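Local atomic coordinates of 39 kDa initiator binding protein (Trichomonas vaginalis, PDB entry 1Q87), a protein that probably recognises the initiator (Inr) element of core promoters, this chain being its C-terminal domain rather than the whole protein. Residues Tyr66-Val80 and Phe101-Ile115. Sequence-based numbering, arbitrary orientation.
Sequences YFKQPEQPKQNAIEV and FLAMFGPYETIMLKI
Tyr66 turns its ring away from its own amide nitrogen, trans about the CA-CB bond, and Tyr108 swings its ring out at an unusual chi1 of 96°; together they open an aromatic cluster completed by Phe67. The cluster joins two pairs of consecutive helices of the C-domain, each pair linked by a loop, the turn between helices 56-67 and 74-84 meeting the bend between helices 95-105 and 111-123. The two tyrosine side chains cross at about a right angle, although their ring planes are inclined by only 32°. Tyr66 CE1 sits over the centre of one face of the Tyr108 ring, 3.4 Å above its plane. The Tyr66 hydroxyl follows along the same ring, its OH lying 3.5 Å from Tyr108 CZ.

Phe67, buried, is wedged into the bend. Its CE1 comes within 3.4 Å of Tyr108 CB, its CZ touches Leu102 CD2, and its CD2 approaches the edge of the Phe101 ring, near the plane of that ring. Nearer its backbone, Phe67 CB rests against Ile111 CG2 at 3.6 Å. Ile42 touches both Phe67 and Tyr108, tying the cluster to helix 29-47, the first of this domain.

Beyond the aromatics the contact continues through Met112, whose chain, bent at chi2 and chi3, crosses the extended Gln72. At the far end Val80 and Ile115 meet tip to tip, Val80 CG1 lying 3.9 Å from Ile115 CG2. The Gln72 amide is held from both ends: OE1 accepts the backbone N-H of Gln69 on a lone pair, and NE2 donates to Asn76 OD1 at 2.7 Å, a partner almost in the amide plane. These two bonds would fix the amide's rotation and bridge the turn to the following helix. From that position Gln72 NE2 also makes a weak hydrogen bond of 3.5 Å to Met112 SD, with an N-H...S angle of 162°.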
loop_
_atom_site.group_PDB
_atom_site.type_symbol
_atom_site.label_atom_id
_atom_site.label_comp_id
_atom_site.label_asym_id
_atom_site.label_seq_id
_atom_site.Cartn_x
_atom_site.Cartn_y
_atom_site.Cartn_z
ATOM N N TYR A 66 7.619 14.250 6.995
ATOM C CA TYR A 66 8.669 13.262 6.893
ATOM C C TYR A 66 8.599 12.340 5.682
ATOM O O TYR A 66 9.629 11.819 5.266
ATOM C CB TYR A 66 8.682 12.452 8.183
ATOM C CG TYR A 66 9.791 11.443 8.346
ATOM C CD1 TYR A 66 9.638 10.127 7.925
ATOM C CD2 TYR A 66 10.958 11.779 9.007
ATOM C CE1 TYR A 66 10.623 9.160 8.173
ATOM C CE2 TYR A 66 11.956 10.821 9.253
ATOM C CZ TYR A 66 11.780 9.515 8.834
ATOM O OH TYR A 66 12.772 8.582 9.057
ATOM N N PHE A 67 7.405 12.153 5.120
ATOM C CA PHE A 67 7.235 11.259 3.980
ATOM C C PHE A 67 7.115 11.944 2.601
ATOM O O PHE A 67 7.305 11.292 1.591
ATOM C CB PHE A 67 5.991 10.376 4.166
ATOM C CG PHE A 67 6.050 9.438 5.340
ATOM C CD1 PHE A 67 7.245 9.030 5.881
ATOM C CD2 PHE A 67 4.866 8.936 5.880
ATOM C CE1 PHE A 67 7.265 8.151 6.925
ATOM C CE2 PHE A 67 4.873 8.068 6.913
ATOM C CZ PHE A 67 6.070 7.664 7.446
ATOM N N LYS A 68 6.759 13.222 2.546
ATOM C CA LYS A 68 6.630 13.874 1.228
ATOM C C LYS A 68 7.943 13.960 0.444
ATOM O O LYS A 68 9.041 13.633 0.939
ATOM C CB LYS A 68 6.076 15.290 1.364
ATOM C CG LYS A 68 7.003 16.281 2.108
ATOM C CD LYS A 68 6.231 17.596 2.302
ATOM C CE LYS A 68 7.115 18.833 2.176
ATOM N NZ LYS A 68 7.888 18.879 0.884
ATOM N N GLN A 69 7.821 14.375 -0.798
ATOM C CA GLN A 69 9.013 14.544 -1.628
ATOM C C GLN A 69 9.505 15.960 -1.381
ATOM O O GLN A 69 8.722 16.828 -0.975
ATOM C CB GLN A 69 8.660 14.404 -3.094
ATOM C CG GLN A 69 7.990 13.125 -3.419
ATOM C CD GLN A 69 8.961 12.106 -3.901
ATOM O OE1 GLN A 69 9.806 11.619 -3.138
ATOM N NE2 GLN A 69 8.863 11.772 -5.190
ATOM N N PRO A 70 10.789 16.228 -1.666
ATOM C CA PRO A 70 11.337 17.575 -1.454
ATOM C C PRO A 70 10.520 18.640 -2.207
ATOM O O PRO A 70 10.320 19.755 -1.710
ATOM C CB PRO A 70 12.779 17.454 -1.978
ATOM C CG PRO A 70 13.076 16.012 -1.848
ATOM C CD PRO A 70 11.784 15.368 -2.327
ATOM N N GLU A 71 10.016 18.301 -3.388
ATOM C CA GLU A 71 9.255 19.287 -4.131
ATOM C C GLU A 71 7.791 19.069 -3.936
ATOM O O GLU A 71 6.958 19.690 -4.627
ATOM C CB GLU A 71 9.547 19.239 -5.636
ATOM C CG GLU A 71 10.535 18.197 -6.079
ATOM C CD GLU A 71 10.038 16.803 -5.842
ATOM O OE1 GLU A 71 8.951 16.475 -6.362
ATOM O OE2 GLU A 71 10.743 16.045 -5.146
ATOM N N GLN A 72 7.442 18.201 -2.997
ATOM C CA GLN A 72 6.009 17.971 -2.812
ATOM C C GLN A 72 5.423 18.960 -1.808
ATOM O O GLN A 72 5.974 19.153 -0.720
ATOM C CB GLN A 72 5.751 16.513 -2.358
ATOM C CG GLN A 72 4.268 16.141 -2.220
ATOM C CD GLN A 72 4.056 14.685 -1.833
ATOM O OE1 GLN A 72 5.001 13.974 -1.494
ATOM N NE2 GLN A 72 2.794 14.240 -1.882
ATOM N N PRO A 73 4.326 19.635 -2.177
ATOM C CA PRO A 73 3.726 20.585 -1.225
ATOM C C PRO A 73 3.251 19.818 0.040
ATOM O O PRO A 73 2.666 18.726 -0.072
ATOM C CB PRO A 73 2.554 21.174 -1.994
ATOM C CG PRO A 73 2.912 20.927 -3.477
ATOM C CD PRO A 73 3.572 19.572 -3.434
ATOM N N LYS A 74 3.513 20.376 1.223
ATOM C CA LYS A 74 3.107 19.731 2.463
ATOM C C LYS A 74 1.601 19.473 2.504
ATOM O O LYS A 74 1.160 18.431 2.982
ATOM C CB LYS A 74 3.522 20.579 3.666
ATOM C CG LYS A 74 3.120 19.989 5.013
ATOM C CD LYS A 74 3.819 20.764 6.130
ATOM C CE LYS A 74 3.390 20.333 7.535
ATOM N NZ LYS A 74 3.892 21.293 8.569
ATOM N N GLN A 75 0.827 20.422 1.997
ATOM C CA GLN A 75 -0.620 20.282 2.001
ATOM C C GLN A 75 -1.045 19.092 1.193
ATOM O O GLN A 75 -1.990 18.374 1.574
ATOM C CB GLN A 75 -1.321 21.520 1.446
ATOM C CG GLN A 75 -2.054 22.305 2.528
ATOM C CD GLN A 75 -2.993 21.435 3.348
ATOM O OE1 GLN A 75 -3.014 21.518 4.587
ATOM N NE2 GLN A 75 -3.781 20.593 2.661
ATOM N N ASN A 76 -0.361 18.885 0.073
ATOM C CA ASN A 76 -0.706 17.747 -0.765
ATOM C C ASN A 76 -0.460 16.432 -0.045
ATOM O O ASN A 76 -1.313 15.562 -0.036
ATOM C CB ASN A 76 0.089 17.748 -2.064
ATOM C CG ASN A 76 -0.109 16.480 -2.849
ATOM O OD1 ASN A 76 0.767 15.614 -2.896
ATOM N ND2 ASN A 76 -1.268 16.351 -3.456
ATOM N N ALA A 77 0.713 16.308 0.558
ATOM C CA ALA A 77 1.068 15.095 1.249
ATOM C C ALA A 77 0.040 14.823 2.357
ATOM O O ALA A 77 -0.309 13.665 2.606
ATOM C CB ALA A 77 2.464 15.222 1.832
ATOM N N ILE A 78 -0.444 15.892 2.998
ATOM C CA ILE A 78 -1.424 15.792 4.088
ATOM C C ILE A 78 -2.754 15.274 3.561
ATOM O O ILE A 78 -3.411 14.438 4.181
ATOM C CB ILE A 78 -1.649 17.165 4.756
ATOM C CG1 ILE A 78 -0.480 17.490 5.673
ATOM C CG2 ILE A 78 -2.939 17.168 5.567
ATOM C CD1 ILE A 78 -0.636 18.845 6.343
ATOM N N GLU A 79 -3.149 15.750 2.401
ATOM C CA GLU A 79 -4.408 15.294 1.868
ATOM C C GLU A 79 -4.319 13.824 1.483
ATOM O O GLU A 79 -5.233 13.059 1.748
ATOM C CB GLU A 79 -4.822 16.152 0.666
ATOM C CG GLU A 79 -4.730 17.649 0.955
ATOM C CD GLU A 79 -5.721 18.512 0.165
ATOM O OE1 GLU A 79 -6.442 17.972 -0.717
ATOM O OE2 GLU A 79 -5.763 19.744 0.444
ATOM N N VAL A 80 -3.204 13.423 0.886
ATOM C CA VAL A 80 -3.056 12.057 0.447
ATOM C C VAL A 80 -3.090 11.106 1.641
ATOM O O VAL A 80 -3.840 10.131 1.661
ATOM C CB VAL A 80 -1.727 11.852 -0.278
ATOM C CG1 VAL A 80 -1.506 10.346 -0.576
ATOM C CG2 VAL A 80 -1.722 12.637 -1.570
ATOM N N PHE A 101 -0.076 1.739 7.436
ATOM C CA PHE A 101 0.247 2.678 6.361
ATOM C C PHE A 101 1.562 2.367 5.679
ATOM O O PHE A 101 1.657 2.385 4.457
ATOM C CB PHE A 101 0.250 4.103 6.901
ATOM C CG PHE A 101 0.443 5.141 5.861
ATOM C CD1 PHE A 101 -0.539 5.374 4.913
ATOM C CD2 PHE A 101 1.622 5.872 5.800
ATOM C CE1 PHE A 101 -0.353 6.314 3.914
ATOM C CE2 PHE A 101 1.816 6.820 4.801
ATOM C CZ PHE A 101 0.826 7.037 3.858
ATOM N N LEU A 102 2.577 2.078 6.464
ATOM C CA LEU A 102 3.882 1.740 5.923
ATOM C C LEU A 102 3.841 0.335 5.261
ATOM O O LEU A 102 4.567 0.047 4.297
ATOM C CB LEU A 102 4.943 1.805 7.056
ATOM C CG LEU A 102 5.397 3.231 7.499
ATOM C CD1 LEU A 102 6.098 3.193 8.833
ATOM C CD2 LEU A 102 6.343 3.840 6.445
ATOM N N ALA A 103 2.967 -0.523 5.766
ATOM C CA ALA A 103 2.809 -1.884 5.240
ATOM C C ALA A 103 2.229 -1.818 3.836
ATOM O O ALA A 103 2.655 -2.558 2.974
ATOM C CB ALA A 103 1.881 -2.712 6.138
ATOM N N MET A 104 1.265 -0.933 3.621
ATOM C CA MET A 104 0.656 -0.777 2.298
ATOM C C MET A 104 1.579 -0.128 1.286
ATOM O O MET A 104 1.730 -0.639 0.182
ATOM C CB MET A 104 -0.616 0.077 2.342
ATOM C CG MET A 104 -1.705 -0.458 3.267
ATOM S SD MET A 104 -3.120 0.584 3.146
ATOM C CE MET A 104 -2.757 1.761 4.530
ATOM N N PHE A 105 2.217 0.978 1.668
ATOM C CA PHE A 105 3.062 1.716 0.732
ATOM C C PHE A 105 4.518 2.042 1.093
ATOM O O PHE A 105 5.130 2.851 0.420
ATOM C CB PHE A 105 2.379 3.002 0.380
ATOM C CG PHE A 105 1.003 2.833 -0.161
ATOM C CD1 PHE A 105 0.786 2.293 -1.442
ATOM C CD2 PHE A 105 -0.084 3.288 0.569
ATOM C CE1 PHE A 105 -0.511 2.217 -1.975
ATOM C CE2 PHE A 105 -1.394 3.225 0.051
ATOM C CZ PHE A 105 -1.614 2.694 -1.211
ATOM N N GLY A 106 5.069 1.438 2.142
ATOM C CA GLY A 106 6.455 1.693 2.483
ATOM C C GLY A 106 7.407 0.907 1.571
ATOM O O GLY A 106 6.949 0.124 0.729
ATOM N N PRO A 107 8.735 1.065 1.737
ATOM C CA PRO A 107 9.356 1.949 2.753
ATOM C C PRO A 107 9.053 3.425 2.579
ATOM O O PRO A 107 8.571 3.875 1.523
ATOM C CB PRO A 107 10.863 1.672 2.634
ATOM C CG PRO A 107 10.996 0.536 1.610
ATOM C CD PRO A 107 9.742 0.607 0.765
ATOM N N TYR A 108 9.322 4.196 3.634
ATOM C CA TYR A 108 9.035 5.625 3.575
ATOM C C TYR A 108 9.858 6.370 2.484
ATOM O O TYR A 108 9.365 7.319 1.903
ATOM C CB TYR A 108 9.232 6.237 4.958
ATOM C CG TYR A 108 10.586 6.869 5.175
ATOM C CD1 TYR A 108 10.818 8.193 4.798
ATOM C CD2 TYR A 108 11.619 6.150 5.759
ATOM C CE1 TYR A 108 12.040 8.788 4.996
ATOM C CE2 TYR A 108 12.849 6.724 5.968
ATOM C CZ TYR A 108 13.057 8.051 5.578
ATOM O OH TYR A 108 14.288 8.630 5.729
ATOM N N GLU A 109 11.085 5.929 2.194
ATOM C CA GLU A 109 11.872 6.592 1.144
ATOM C C GLU A 109 11.107 6.773 -0.150
ATOM O O GLU A 109 11.319 7.751 -0.845
ATOM C CB GLU A 109 13.149 5.829 0.783
ATOM C CG GLU A 109 14.238 5.869 1.850
ATOM C CD GLU A 109 13.906 4.994 3.059
ATOM O OE1 GLU A 109 12.822 4.354 3.067
ATOM O OE2 GLU A 109 14.735 4.935 3.999
ATOM N N THR A 110 10.245 5.829 -0.515
ATOM C CA THR A 110 9.514 6.022 -1.766
ATOM C C THR A 110 7.992 5.902 -1.611
ATOM O O THR A 110 7.258 5.673 -2.578
ATOM C CB THR A 110 10.073 5.045 -2.866
ATOM O OG1 THR A 110 10.021 3.694 -2.399
ATOM C CG2 THR A 110 11.585 5.403 -3.171
ATOM N N ILE A 111 7.503 6.169 -0.407
ATOM C CA ILE A 111 6.101 5.979 -0.172
ATOM C C ILE A 111 5.155 6.657 -1.130
ATOM O O ILE A 111 4.142 6.078 -1.556
ATOM C CB ILE A 111 5.732 6.319 1.280
ATOM C CG1 ILE A 111 4.253 5.996 1.505
ATOM C CG2 ILE A 111 6.082 7.767 1.622
ATOM C CD1 ILE A 111 4.054 4.944 2.527
ATOM N N MET A 112 5.482 7.875 -1.501
ATOM C CA MET A 112 4.613 8.612 -2.391
ATOM C C MET A 112 4.672 8.123 -3.830
ATOM O O MET A 112 3.789 8.397 -4.617
ATOM C CB MET A 112 4.960 10.079 -2.281
ATOM C CG MET A 112 4.587 10.629 -0.925
ATOM S SD MET A 112 2.833 10.926 -0.821
ATOM C CE MET A 112 2.475 10.128 0.582
ATOM N N LEU A 113 5.711 7.376 -4.179
ATOM C CA LEU A 113 5.784 6.859 -5.535
ATOM C C LEU A 113 4.835 5.690 -5.606
ATOM O O LEU A 113 4.014 5.635 -6.535
ATOM C CB LEU A 113 7.199 6.403 -5.896
ATOM C CG LEU A 113 8.227 7.537 -5.870
ATOM C CD1 LEU A 113 9.612 6.979 -6.283
ATOM C CD2 LEU A 113 7.752 8.678 -6.800
ATOM N N LYS A 114 4.927 4.772 -4.627
ATOM C CA LYS A 114 4.037 3.605 -4.600
ATOM C C LYS A 114 2.584 4.052 -4.611
ATOM O O LYS A 114 1.767 3.537 -5.391
ATOM C CB LYS A 114 4.306 2.728 -3.379
ATOM C CG LYS A 114 5.738 2.175 -3.381
ATOM C CD LYS A 114 5.855 0.854 -2.668
ATOM C CE LYS A 114 7.258 0.370 -2.641
ATOM N NZ LYS A 114 7.354 -0.705 -1.605
ATOM N N ILE A 115 2.284 5.068 -3.818
ATOM C CA ILE A 115 0.916 5.554 -3.755
ATOM C C ILE A 115 0.437 6.024 -5.103
ATOM O O ILE A 115 -0.596 5.558 -5.586
ATOM C CB ILE A 115 0.726 6.700 -2.697
ATOM C CG1 ILE A 115 0.823 6.132 -1.263
ATOM C CG2 ILE A 115 -0.614 7.403 -2.925
ATOM C CD1 ILE A 115 0.764 7.186 -0.172
#